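Endopolygalacturonase (Chondrostereum purpureum, PDB 1K5C) probably hydrolyses the alpha-1,4 linkages between galacturonate units inside the polygalacturonan chains of plant cell-wall pectin, as a family 28 glycoside hydrolase. Local coordinates at residues A[98-104]-A[120-126]; A[130-136]-A[161-167]; A[209-213]-A[239-243]. The contacts are given in a common frame with arbitrary orientation. Residue numbers count along the deposited sequence, not the author numbering.

Interaction 1 of 3, residues A[98-104]-A[120-126]; sequences HPFLKIK and QAISVGP
Strands 101-104 and 122-126 run parallel, with axes 4.7 Å apart and 17° between their directions. The register pairs L101 with I122, K102 with S123 and I103 with V124. The peptide bonds before P99 and P126 are cis. The ladder has four bonds of 2.9 Å: L101 N to A121 O, S123 N to L101 O, I103 N to S123 O and G125 N to I103 O. Before it, F100 N bonds to Q120 O (2.9 Å). K102 (chi1 t, chi2 p) arches over the strands. Its NZ donates to S123 OG and to G125 O, both at 2.8 Å. G125 has phi 120°, a conformation that calls for glycine. P99 CG rests on S123 CB (3.5 Å). On the other face, I103 CD1 meets I122 CG2 (4.0 Å), and both isoleucines are m at chi1. The side chain of Q120 lies about 4 Å from that of N151, a galacturonate-binding residue. Stacked parallel strands with buried aliphatic side chains inside are characteristic of a parallel beta-helix, the family 28 fold.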
loop_
_atom_site.group_PDB
_atom_site.type_symbol
_atom_site.label_atom_id
_atom_site.label_comp_id
_atom_site.label_asym_id
_atom_site.label_seq_id
_atom_site.Cartn_x
_atom_site.Cartn_y
_atom_site.Cartn_z
ATOM N N HIS A 98 -8.371 -1.796 -12.394
ATOM C CA HIS A 98 -7.561 -1.867 -11.173
ATOM C C HIS A 98 -7.153 -3.312 -10.931
ATOM O O HIS A 98 -7.902 -4.230 -11.348
ATOM C CB HIS A 98 -8.291 -1.301 -9.946
ATOM C CG HIS A 98 -9.468 -2.133 -9.507
ATOM N ND1 HIS A 98 -9.481 -3.019 -8.455
ATOM C CD2 HIS A 98 -10.712 -2.189 -10.094
ATOM C CE1 HIS A 98 -10.703 -3.561 -8.376
ATOM N NE2 HIS A 98 -11.417 -3.093 -9.337
ATOM N N PRO A 99 -6.023 -3.548 -10.281
ATOM C CA PRO A 99 -4.957 -2.544 -10.054
ATOM C C PRO A 99 -4.449 -2.058 -11.404
ATOM O O PRO A 99 -4.713 -2.663 -12.459
ATOM C CB PRO A 99 -3.896 -3.358 -9.277
ATOM C CG PRO A 99 -4.038 -4.740 -9.854
ATOM C CD PRO A 99 -5.537 -4.915 -10.045
ATOM N N PHE A 100 -3.651 -0.977 -11.375
ATOM C CA PHE A 100 -3.051 -0.487 -12.619
ATOM C C PHE A 100 -1.890 -1.393 -13.018
ATOM O O PHE A 100 -1.872 -1.950 -14.125
ATOM C CB PHE A 100 -2.710 0.990 -12.408
ATOM C CG PHE A 100 -2.083 1.696 -13.595
ATOM C CD1 PHE A 100 -2.220 1.239 -14.907
ATOM C CD2 PHE A 100 -1.358 2.858 -13.369
ATOM C CE1 PHE A 100 -1.615 1.947 -15.945
ATOM C CE2 PHE A 100 -0.756 3.561 -14.384
ATOM C CZ PHE A 100 -0.874 3.099 -15.703
ATOM N N LEU A 101 -0.894 -1.490 -12.104
ATOM C CA LEU A 101 0.257 -2.356 -12.292
ATOM C C LEU A 101 0.168 -3.557 -11.355
ATOM O O LEU A 101 -0.279 -3.431 -10.218
ATOM C CB LEU A 101 1.567 -1.630 -11.941
ATOM C CG LEU A 101 2.139 -0.662 -12.950
ATOM C CD1 LEU A 101 1.292 0.472 -13.264
ATOM C CD2 LEU A 101 3.525 -0.211 -12.488
ATOM N N LYS A 102 0.696 -4.687 -11.846
ATOM C CA LYS A 102 0.868 -5.905 -11.034
ATOM C C LYS A 102 2.304 -6.364 -11.186
ATOM O O LYS A 102 2.791 -6.529 -12.303
ATOM C CB LYS A 102 -0.088 -7.006 -11.531
ATOM C CG LYS A 102 0.127 -8.382 -10.928
ATOM C CD LYS A 102 -0.100 -8.340 -9.447
ATOM C CE LYS A 102 -1.045 -9.381 -8.959
ATOM N NZ LYS A 102 -1.201 -9.327 -7.476
ATOM N N ILE A 103 2.979 -6.564 -10.041
ATOM C CA ILE A 103 4.382 -7.010 -9.986
ATOM C C ILE A 103 4.421 -8.318 -9.207
ATOM O O ILE A 103 3.967 -8.368 -8.044
ATOM C CB ILE A 103 5.291 -5.965 -9.351
ATOM C CG1 ILE A 103 5.226 -4.635 -10.096
ATOM C CG2 ILE A 103 6.734 -6.500 -9.255
ATOM C CD1 ILE A 103 5.948 -3.489 -9.426
ATOM N N LYS A 104 4.932 -9.388 -9.849
ATOM C CA LYS A 104 4.982 -10.709 -9.288
ATOM C C LYS A 104 6.410 -11.258 -9.380
ATOM O O LYS A 104 7.169 -10.881 -10.296
ATOM C CB LYS A 104 4.057 -11.682 -10.083
ATOM C CG LYS A 104 2.635 -11.282 -10.165
ATOM C CD LYS A 104 1.828 -12.400 -10.791
ATOM C CE LYS A 104 0.775 -11.966 -11.723
ATOM N NZ LYS A 104 0.126 -13.258 -12.138
ATOM N N GLN A 120 -6.665 1.608 -7.659
ATOM C CA GLN A 120 -5.507 1.111 -6.927
ATOM C C GLN A 120 -4.300 1.049 -7.877
ATOM O O GLN A 120 -4.393 0.589 -9.020
ATOM C CB GLN A 120 -5.773 -0.308 -6.362
ATOM C CG GLN A 120 -6.857 -0.331 -5.269
ATOM C CD GLN A 120 -8.284 -0.462 -5.811
ATOM O OE1 GLN A 120 -8.568 -0.228 -6.983
ATOM N NE2 GLN A 120 -9.246 -0.755 -4.923
ATOM N N ALA A 121 -3.137 1.538 -7.377
ATOM C CA ALA A 121 -1.993 1.755 -8.273
ATOM C C ALA A 121 -1.154 0.510 -8.491
ATOM O O ALA A 121 -1.104 0.001 -9.620
ATOM C CB ALA A 121 -1.164 2.931 -7.748
ATOM N N ILE A 122 -0.456 0.036 -7.461
ATOM C CA ILE A 122 0.504 -1.083 -7.639
ATOM C C ILE A 122 0.111 -2.250 -6.720
ATOM O O ILE A 122 0.080 -2.120 -5.506
ATOM C CB ILE A 122 1.944 -0.634 -7.334
ATOM C CG1 ILE A 122 2.328 0.560 -8.189
ATOM C CG2 ILE A 122 2.908 -1.807 -7.499
ATOM C CD1 ILE A 122 3.704 1.149 -7.874
ATOM N N SER A 123 -0.202 -3.382 -7.363
ATOM C CA SER A 123 -0.465 -4.629 -6.652
ATOM C C SER A 123 0.793 -5.487 -6.657
ATOM O O SER A 123 1.407 -5.686 -7.716
ATOM C CB SER A 123 -1.626 -5.351 -7.365
ATOM O OG SER A 123 -1.800 -6.637 -6.816
ATOM N N VAL A 124 1.173 -5.964 -5.491
ATOM C CA VAL A 124 2.421 -6.694 -5.282
ATOM C C VAL A 124 2.095 -8.102 -4.854
ATOM O O VAL A 124 1.448 -8.318 -3.800
ATOM C CB VAL A 124 3.259 -5.983 -4.221
ATOM C CG1 VAL A 124 4.578 -6.707 -3.985
ATOM C CG2 VAL A 124 3.452 -4.507 -4.614
ATOM N N GLY A 125 2.616 -9.074 -5.585
ATOM C CA GLY A 125 2.552 -10.488 -5.169
ATOM C C GLY A 125 1.825 -11.364 -6.136
ATOM O O GLY A 125 1.060 -10.881 -6.995
ATOM N N PRO A 126 1.972 -12.670 -5.992
ATOM C CA PRO A 126 2.852 -13.320 -5.001
ATOM C C PRO A 126 4.309 -13.255 -5.449
ATOM O O PRO A 126 4.637 -12.911 -6.583
ATOM C CB PRO A 126 2.360 -14.779 -4.987
ATOM C CG PRO A 126 1.740 -14.990 -6.328
ATOM C CD PRO A 126 1.220 -13.672 -6.788
#

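Interaction 2 of 3, residues A[130-136]-A[161-167]; sequences HLTLDGI and NVTIQNC. With NAG (2-acetamido-2-deoxy-beta-D-glucopyranose), chain C.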
loop_
_atom_site.group_PDB
_atom_site.type_symbol
_atom_site.label_atom_id
_atom_site.label_comp_id
_atom_site.label_asym_id
_atom_site.label_seq_id
_atom_site.Cartn_x
_atom_site.Cartn_y
_atom_site.Cartn_z
ATOM N N HIS A 130 12.935 -12.712 -2.493
ATOM C CA HIS A 130 12.718 -11.345 -2.016
ATOM C C HIS A 130 12.376 -10.410 -3.177
ATOM O O HIS A 130 12.933 -10.497 -4.276
ATOM C CB HIS A 130 13.980 -10.837 -1.302
ATOM C CG HIS A 130 13.616 -9.750 -0.294
ATOM N ND1 HIS A 130 13.330 -10.134 1.009
ATOM C CD2 HIS A 130 13.238 -8.509 -0.278
ATOM C CE1 HIS A 130 12.962 -9.155 1.797
ATOM N NE2 HIS A 130 12.921 -8.110 0.970
ATOM N N LEU A 131 11.446 -9.486 -2.915
ATOM C CA LEU A 131 11.023 -8.469 -3.871
ATOM C C LEU A 131 11.162 -7.101 -3.220
ATOM O O LEU A 131 10.554 -6.876 -2.160
ATOM C CB LEU A 131 9.579 -8.770 -4.321
ATOM C CG LEU A 131 9.011 -7.747 -5.318
ATOM C CD1 LEU A 131 9.768 -7.759 -6.654
ATOM C CD2 LEU A 131 7.553 -8.093 -5.587
ATOM N N THR A 132 11.942 -6.230 -3.851
ATOM C CA THR A 132 12.197 -4.897 -3.338
ATOM C C THR A 132 11.693 -3.877 -4.322
ATOM O O THR A 132 12.042 -3.939 -5.523
ATOM C CB THR A 132 13.702 -4.664 -3.107
ATOM O OG1 THR A 132 14.123 -5.618 -2.109
ATOM C CG2 THR A 132 13.989 -3.271 -2.575
ATOM N N LEU A 133 10.895 -2.926 -3.834
ATOM C CA LEU A 133 10.442 -1.759 -4.604
ATOM C C LEU A 133 11.111 -0.540 -3.954
ATOM O O LEU A 133 10.957 -0.333 -2.741
ATOM C CB LEU A 133 8.923 -1.610 -4.571
ATOM C CG LEU A 133 8.098 -2.448 -5.552
ATOM C CD1 LEU A 133 8.511 -3.795 -5.976
ATOM C CD2 LEU A 133 6.613 -2.430 -5.112
ATOM N N ASP A 134 11.867 0.232 -4.740
ATOM C CA ASP A 134 12.754 1.251 -4.165
ATOM C C ASP A 134 12.682 2.510 -4.992
ATOM O O ASP A 134 12.997 2.491 -6.192
ATOM C CB ASP A 134 14.183 0.650 -4.103
ATOM C CG ASP A 134 15.195 1.536 -3.393
ATOM O OD1 ASP A 134 14.949 2.727 -3.196
ATOM O OD2 ASP A 134 16.221 0.957 -2.964
ATOM N N GLY A 135 12.243 3.609 -4.388
ATOM C CA GLY A 135 12.285 4.893 -5.101
ATOM C C GLY A 135 11.194 5.035 -6.141
ATOM O O GLY A 135 11.401 5.734 -7.132
ATOM N N ILE A 136 10.038 4.427 -5.889
ATOM C CA ILE A 136 8.869 4.529 -6.758
ATOM C C ILE A 136 7.972 5.652 -6.238
ATOM O O ILE A 136 7.735 5.748 -5.039
ATOM C CB ILE A 136 8.153 3.185 -6.837
ATOM C CG1 ILE A 136 9.137 2.173 -7.590
ATOM C CG2 ILE A 136 6.817 3.279 -7.586
ATOM C CD1 ILE A 136 8.610 0.787 -7.380
ATOM N N ASN A 161 7.994 -11.691 1.950
ATOM C CA ASN A 161 9.368 -11.318 1.630
ATOM C C ASN A 161 9.470 -10.104 0.714
ATOM O O ASN A 161 10.167 -10.100 -0.290
ATOM C CB ASN A 161 10.115 -12.526 0.985
ATOM C CG ASN A 161 9.990 -13.761 1.844
ATOM O OD1 ASN A 161 10.154 -13.743 3.069
ATOM N ND2 ASN A 161 9.730 -14.882 1.142
ATOM N N VAL A 162 8.766 -9.037 1.119
ATOM C CA VAL A 162 8.714 -7.777 0.367
ATOM C C VAL A 162 9.335 -6.645 1.161
ATOM O O VAL A 162 9.084 -6.520 2.378
ATOM C CB VAL A 162 7.224 -7.456 0.062
ATOM C CG1 VAL A 162 7.071 -6.014 -0.457
ATOM C CG2 VAL A 162 6.666 -8.445 -0.931
ATOM N N THR A 163 10.098 -5.787 0.470
ATOM C CA THR A 163 10.562 -4.543 1.026
ATOM C C THR A 163 10.138 -3.411 0.090
ATOM O O THR A 163 10.410 -3.506 -1.114
ATOM C CB THR A 163 12.103 -4.537 1.183
ATOM O OG1 THR A 163 12.392 -5.587 2.103
ATOM C CG2 THR A 163 12.624 -3.173 1.689
ATOM N N ILE A 164 9.498 -2.372 0.632
ATOM C CA ILE A 164 9.131 -1.187 -0.106
ATOM C C ILE A 164 9.792 -0.020 0.624
ATOM O O ILE A 164 9.495 0.190 1.827
ATOM C CB ILE A 164 7.589 -1.030 -0.181
ATOM C CG1 ILE A 164 7.016 -2.205 -1.006
ATOM C CG2 ILE A 164 7.207 0.335 -0.738
ATOM C CD1 ILE A 164 5.512 -2.367 -0.888
ATOM N N GLN A 165 10.707 0.673 -0.066
ATOM C CA GLN A 165 11.530 1.677 0.637
ATOM C C GLN A 165 11.744 2.861 -0.284
ATOM O O GLN A 165 11.792 2.738 -1.530
ATOM C CB GLN A 165 12.859 1.105 1.103
ATOM C CG GLN A 165 13.728 0.530 -0.030
ATOM C CD GLN A 165 14.989 -0.168 0.495
ATOM O OE1 GLN A 165 15.015 -0.675 1.588
ATOM N NE2 GLN A 165 16.015 -0.199 -0.380
ATOM N N ASN A 166 11.933 4.046 0.354
ATOM C CA ASN A 166 12.300 5.250 -0.387
ATOM C C ASN A 166 11.226 5.642 -1.423
ATOM O O ASN A 166 11.550 6.357 -2.383
ATOM C CB ASN A 166 13.674 5.171 -1.096
ATOM C CG ASN A 166 14.741 4.733 -0.127
ATOM O OD1 ASN A 166 14.833 5.222 0.993
ATOM N ND2 ASN A 166 15.577 3.790 -0.559
ATOM N N CYS A 167 9.983 5.264 -1.203
ATOM C CA CYS A 167 8.896 5.578 -2.140
ATOM C C CYS A 167 8.128 6.807 -1.675
ATOM O O CYS A 167 8.233 7.251 -0.501
ATOM C CB CYS A 167 7.976 4.365 -2.262
ATOM S SG CYS A 167 8.743 2.930 -3.061
HETATM C C1 NAG C . 9.658 -16.254 1.551
HETATM C C2 NAG C . 11.025 -16.659 2.270
HETATM C C3 NAG C . 10.840 -18.164 2.696
HETATM C C4 NAG C . 9.647 -18.341 3.621
HETATM C C5 NAG C . 8.372 -17.827 2.819
HETATM C C6 NAG C . 7.267 -17.782 3.865
HETATM C C7 NAG C . 12.985 -15.704 1.149
HETATM C C8 NAG C . 13.928 -15.775 0.058
HETATM N N2 NAG C . 12.051 -16.650 1.235
HETATM O O3 NAG C . 12.057 -18.617 3.339
HETATM O O4 NAG C . 9.314 -19.738 3.859
HETATM O O5 NAG C . 8.674 -16.396 2.596
HETATM O O6 NAG C . 7.547 -16.534 4.478
HETATM O O7 NAG C . 13.029 -14.861 1.972
#
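The amide of I136 donates a hydrogen bond to a thiol sulfur, C167 SG, at 3.5 Å, just past the end of the paired strands. The strands are neighbouring rungs of a parallel beta-helix. Their axes are 4.7 Å apart and 9° from parallel. L131 pairs with V162, T132 with T163, L133 with I164 and D134 with Q165. The ladder runs through L131 N to N161 O (3.0 Å), T163 N to L131 O (2.9 Å), L133 N to T163 O (2.8 Å), Q165 N to L133 O (2.9 Å) and G135 N to Q165 O (3.0 Å). G135 and N166 both have positive phi where the two rungs turn. L131, V162, L133 and I164 face the interior, where L133 and I164 also meet F155 of the next sheet. The face with T132 and T163 is polar. H130 NE2 and T163 OG1 share a hydrogen bond of 2.8 Å. D134 takes one amide on each carboxylate oxygen: N166 ND2 to OD1 (2.9 Å) and Q165 NE2 to OD2 (2.8 Å). N161, just before strand 162-165, carries an N-linked glycan. N161 OD1 accepts a hydrogen bond from N183, and N161 ND2 is bonded to C1 of the NAG at 1.4 Å.

Interaction 3 of 3, residues A[209-213]-A[239-243]; sequences SNVVI and SGVTY
Four backbone hydrogen bonds join segments 209-213 and 239-243. N210 N donates to S239 O (3.1 Å), V211 N to G240 O (2.9 Å), T242 N to V211 O (2.9 Å) and I213 N to T242 O (2.9 Å). A water adds a bridge, 2.9 Å from V211 O, to which it donates, and 2.9 Å from T242 OG1. The strands are parallel, with axes 4.8 Å apart and 12° between directions. S209 pairs with S239, V211 with V241, V212 with T242 and I213 with Y243. The first segment turns a corner at N210 (phi 54°, psi 64°). G240 turns beside it (phi 83°, psi 73°), with angles that call for glycine. CA-H...O contacts line the ladder, such as S209 CA to S239 O at 3.0 Å. The serine hydroxyls bond elsewhere, S209 to N182 and S239 to S276. V211, V241, I213 and Y243 point into the core. V211 CB lies 4.4 Å from V241 CG2. I213 CB lies 3.7 Å from Y243 CD1, with both residues m at chi1. The Y243 ring stacks with F280, one rung on. Corners in register and side chains stacked from rung to rung are typical of the right-handed parallel beta-helix.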
loop_
_atom_site.group_PDB
_atom_site.type_symbol
_atom_site.label_atom_id
_atom_site.label_comp_id
_atom_site.label_asym_id
_atom_site.label_seq_id
_atom_site.Cartn_x
_atom_site.Cartn_y
_atom_site.Cartn_z
ATOM N N SER A 209 2.024 -11.234 8.948
ATOM C CA SER A 209 2.932 -11.449 10.069
ATOM C C SER A 209 4.288 -10.860 9.771
ATOM O O SER A 209 4.726 -10.755 8.621
ATOM C CB SER A 209 3.064 -12.941 10.372
ATOM O OG SER A 209 3.381 -13.689 9.199
ATOM N N ASN A 210 5.003 -10.515 10.863
ATOM C CA ASN A 210 6.381 -10.037 10.778
ATOM C C ASN A 210 6.499 -8.843 9.818
ATOM O O ASN A 210 7.191 -8.893 8.797
ATOM C CB ASN A 210 7.352 -11.182 10.427
ATOM C CG ASN A 210 7.344 -12.192 11.564
ATOM O OD1 ASN A 210 7.106 -13.408 11.306
ATOM N ND2 ASN A 210 7.606 -11.783 12.721
ATOM N N VAL A 211 5.834 -7.772 10.217
ATOM C CA VAL A 211 5.787 -6.497 9.466
ATOM C C VAL A 211 6.625 -5.502 10.253
ATOM O O VAL A 211 6.485 -5.353 11.469
ATOM C CB VAL A 211 4.342 -6.009 9.337
ATOM C CG1 VAL A 211 4.306 -4.595 8.759
ATOM C CG2 VAL A 211 3.491 -6.951 8.493
ATOM N N VAL A 212 7.477 -4.771 9.520
ATOM C CA VAL A 212 8.237 -3.637 10.084
ATOM C C VAL A 212 7.862 -2.389 9.292
ATOM O O VAL A 212 8.020 -2.350 8.065
ATOM C CB VAL A 212 9.757 -3.904 10.019
ATOM C CG1 VAL A 212 10.510 -2.651 10.429
ATOM C CG2 VAL A 212 10.110 -5.081 10.949
ATOM N N ILE A 213 7.358 -1.389 10.011
ATOM C CA ILE A 213 6.960 -0.090 9.461
ATOM C C ILE A 213 7.916 0.932 10.082
ATOM O O ILE A 213 7.738 1.279 11.274
ATOM C CB ILE A 213 5.475 0.199 9.780
ATOM C CG1 ILE A 213 4.565 -0.828 9.247
ATOM C CG2 ILE A 213 5.096 1.617 9.350
ATOM C CD1 ILE A 213 4.466 -1.044 7.858
ATOM N N SER A 239 -0.010 -10.729 13.189
ATOM C CA SER A 239 0.869 -11.038 14.330
ATOM C C SER A 239 2.274 -10.549 14.066
ATOM O O SER A 239 2.889 -10.920 13.069
ATOM C CB SER A 239 0.878 -12.533 14.573
ATOM O OG SER A 239 1.596 -12.888 15.733
ATOM N N GLY A 240 2.819 -9.787 15.018
ATOM C CA GLY A 240 4.236 -9.386 14.923
ATOM C C GLY A 240 4.373 -8.146 14.018
ATOM O O GLY A 240 4.796 -8.271 12.867
ATOM N N VAL A 241 3.959 -6.995 14.524
ATOM C CA VAL A 241 4.041 -5.730 13.824
ATOM C C VAL A 241 4.850 -4.771 14.655
ATOM O O VAL A 241 4.570 -4.603 15.842
ATOM C CB VAL A 241 2.615 -5.153 13.583
ATOM C CG1 VAL A 241 2.723 -3.806 12.823
ATOM C CG2 VAL A 241 1.715 -6.156 12.837
ATOM N N THR A 242 5.852 -4.156 14.037
ATOM C CA THR A 242 6.689 -3.157 14.739
ATOM C C THR A 242 6.645 -1.837 13.986
ATOM O O THR A 242 7.042 -1.797 12.818
ATOM C CB THR A 242 8.142 -3.662 14.845
ATOM O OG1 THR A 242 8.142 -4.943 15.464
ATOM C CG2 THR A 242 8.989 -2.677 15.651
ATOM N N TYR A 243 6.214 -0.819 14.679
ATOM C CA TYR A 243 6.279 0.574 14.203
ATOM C C TYR A 243 7.485 1.234 14.875
ATOM O O TYR A 243 7.598 1.212 16.105
ATOM C CB TYR A 243 4.998 1.338 14.619
ATOM C CG TYR A 243 3.746 0.788 14.013
ATOM C CD1 TYR A 243 3.360 1.097 12.722
ATOM C CD2 TYR A 243 2.923 -0.075 14.743
ATOM C CE1 TYR A 243 2.199 0.596 12.145
ATOM C CE2 TYR A 243 1.746 -0.585 14.200
ATOM C CZ TYR A 243 1.390 -0.236 12.912
ATOM O OH TYR A 243 0.239 -0.792 12.392
HETATM O O HOH W 1 7.867 -6.955 13.397
#

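In the fold
From the N terminus, the contacts follow in series. None nests in or crosses another. Interaction 1 closes the coil that leaves strand 101-104, runs through 108-115 and returns at 122-127. The chain then turns straight into strand 130-139, where interaction 2 opens. Its coil passes through 155-158 and closes at 162-170. Interactions 1 and 2 lie in different sheets and meet across the interior: V124 CG1 is 3.7 Å from L131 CD2, and I122 CD1 is 3.8 Å from I136 CG2. Interaction 3 comes further along, closing the coil between 207-221 and 237-244. It shares a sheet with interaction 2 without touching it, and their nearest atoms are about 7 Å apart.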